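Local structure of Lmo0305 protein (Listeria monocytogenes, 3PJ0) at residues Gln76-Leu80 against Leu174-Gly178. The protein is a pyridoxal-phosphate-dependent protein of the beta-eliminating lyase family, with the aminotransferase-like fold and a covalently attached cofactor. Coordinates in Å, arbitrary orientation, origin at the centre of the assembly. Numbering follows the deposited sequence.
Sequences QQIAL and LHLDG
Residues 76-80, one turn of helix 72-87, lie along one face of the large mixed sheet, against residues 174-178 of strand 173-178. The two run almost exactly antiparallel, at 174°, with axes 10.1 Å apart at closest approach. The turn is regular alpha helix, Leu80 N to Gln76 O 3.1 Å; the partner is extended, backbone-bonded to strands 140-144 and 201-205. In register, Gln76 lies nearest Asp177 (CA-CA 7.7 Å) and Ala79 nearest His175 (CA-CA 7.8 Å). Gln76, chi1 m and chi2 t, stretches its amide to the strand and uses both ends: OE1 accepts from His175 NE2 at 2.7 Å, near the plane of the imidazole, and NE2 donates to Asp177 OD2 at 3.0 Å. His175, chi1 t, points toward the helix and has both ring nitrogens satisfied, ND1 by Ser201 OG. Donation to Gln76 OE1 puts a proton on NE2. Asp177, also chi1 t, shares OD2 between Gln76 and N1 of the pyridoxal phosphate-lysine residue LLP at position 208, while OD1 takes the backbone NH of Ala179. Beside these hydrogen bonds, Ala79 CB packs on His175 CE1 at 3.7 Å and Leu80 CD2 on His175 CB at 4.3 Å; Leu176 points away, to the other side of the strand. All the touching residues are buried. Gln76 and His175 extend the network behind Asp177, whose place toward the C-terminal end of a central strand and hydrogen bond to the pyridine N1 are the hallmark of the cofactor site in fold-type I (aspartate aminotransferase-like) pyridoxal phosphate proteins.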
loop_
_atom_site.group_PDB
_atom_site.type_symbol
_atom_site.label_atom_id
_atom_site.label_comp_id
_atom_site.label_asym_id
_atom_site.label_seq_id
_atom_site.Cartn_x
_atom_site.Cartn_y
_atom_site.Cartn_z
ATOM N N GLN A 76 -9.587 4.722 -6.769
ATOM C CA GLN A 76 -10.532 5.622 -7.469
ATOM C C GLN A 76 -9.910 6.356 -8.659
ATOM O O GLN A 76 -10.567 6.495 -9.679
ATOM C CB GLN A 76 -11.213 6.561 -6.503
ATOM C CG GLN A 76 -12.094 5.830 -5.528
ATOM C CD GLN A 76 -13.162 6.729 -4.957
ATOM O OE1 GLN A 76 -14.357 6.534 -5.216
ATOM N NE2 GLN A 76 -12.742 7.760 -4.221
ATOM N N GLN A 77 -8.656 6.807 -8.528
ATOM C CA GLN A 77 -7.943 7.385 -9.689
ATOM C C GLN A 77 -7.921 6.352 -10.838
ATOM O O GLN A 77 -8.108 6.688 -12.024
ATOM C CB GLN A 77 -6.516 7.698 -9.314
ATOM C CG GLN A 77 -6.324 8.857 -8.397
ATOM C CD GLN A 77 -4.854 9.018 -8.122
ATOM O OE1 GLN A 77 -4.028 8.761 -9.014
ATOM N NE2 GLN A 77 -4.505 9.461 -6.895
ATOM N N ILE A 78 -7.649 5.094 -10.475
ATOM C CA ILE A 78 -7.642 3.982 -11.434
ATOM C C ILE A 78 -9.020 3.746 -12.059
ATOM O O ILE A 78 -9.121 3.582 -13.290
ATOM C CB ILE A 78 -7.097 2.676 -10.773
ATOM C CG1 ILE A 78 -5.615 2.848 -10.494
ATOM C CG2 ILE A 78 -7.353 1.402 -11.654
ATOM C CD1 ILE A 78 -5.009 1.725 -9.583
ATOM N N ALA A 79 -10.087 3.779 -11.255
ATOM C CA ALA A 79 -11.432 3.560 -11.778
ATOM C C ALA A 79 -11.739 4.603 -12.859
ATOM O O ALA A 79 -12.208 4.253 -13.949
ATOM C CB ALA A 79 -12.508 3.602 -10.619
ATOM N N LEU A 80 -11.479 5.877 -12.556
ATOM C CA LEU A 80 -11.783 6.981 -13.482
ATOM C C LEU A 80 -10.940 6.890 -14.767
ATOM O O LEU A 80 -11.468 7.171 -15.872
ATOM C CB LEU A 80 -11.628 8.353 -12.783
ATOM C CG LEU A 80 -12.536 8.577 -11.543
ATOM C CD1 LEU A 80 -12.366 9.929 -10.929
ATOM C CD2 LEU A 80 -14.037 8.286 -11.896
ATOM N N LEU A 174 -20.957 5.784 -14.204
ATOM C CA LEU A 174 -21.279 6.327 -12.885
ATOM C C LEU A 174 -20.479 5.513 -11.886
ATOM O O LEU A 174 -20.582 4.275 -11.874
ATOM C CB LEU A 174 -22.789 6.241 -12.595
ATOM C CG LEU A 174 -23.343 7.157 -11.473
ATOM C CD1 LEU A 174 -23.203 8.638 -11.811
ATOM C CD2 LEU A 174 -24.825 6.815 -11.131
ATOM N N HIS A 175 -19.659 6.213 -11.087
ATOM C CA HIS A 175 -18.778 5.621 -10.086
ATOM C C HIS A 175 -19.145 6.077 -8.678
ATOM O O HIS A 175 -19.306 7.285 -8.433
ATOM C CB HIS A 175 -17.291 6.012 -10.325
ATOM C CG HIS A 175 -16.386 5.521 -9.234
ATOM N ND1 HIS A 175 -15.963 4.211 -9.166
ATOM C CD2 HIS A 175 -15.866 6.148 -8.145
ATOM C CE1 HIS A 175 -15.212 4.056 -8.091
ATOM N NE2 HIS A 175 -15.153 5.208 -7.440
ATOM N N LEU A 176 -19.246 5.114 -7.752
ATOM C CA LEU A 176 -19.574 5.392 -6.359
ATOM C C LEU A 176 -18.369 5.460 -5.445
ATOM O O LEU A 176 -17.641 4.484 -5.319
ATOM C CB LEU A 176 -20.542 4.320 -5.805
ATOM C CG LEU A 176 -20.891 4.352 -4.299
ATOM C CD1 LEU A 176 -21.482 5.715 -3.932
ATOM C CD2 LEU A 176 -21.860 3.223 -3.915
ATOM N N ASP A 177 -18.125 6.648 -4.876
ATOM C CA ASP A 177 -17.177 6.808 -3.803
ATOM C C ASP A 177 -17.998 6.385 -2.584
ATOM O O ASP A 177 -18.772 7.156 -2.019
ATOM C CB ASP A 177 -16.602 8.245 -3.665
ATOM C CG ASP A 177 -15.602 8.355 -2.518
ATOM O OD1 ASP A 177 -15.688 7.529 -1.584
ATOM O OD2 ASP A 177 -14.709 9.234 -2.568
ATOM N N GLY A 178 -17.849 5.120 -2.231
ATOM C CA GLY A 178 -18.555 4.510 -1.144
ATOM C C GLY A 178 -17.683 4.307 0.074
ATOM O O GLY A 178 -17.845 3.311 0.798
#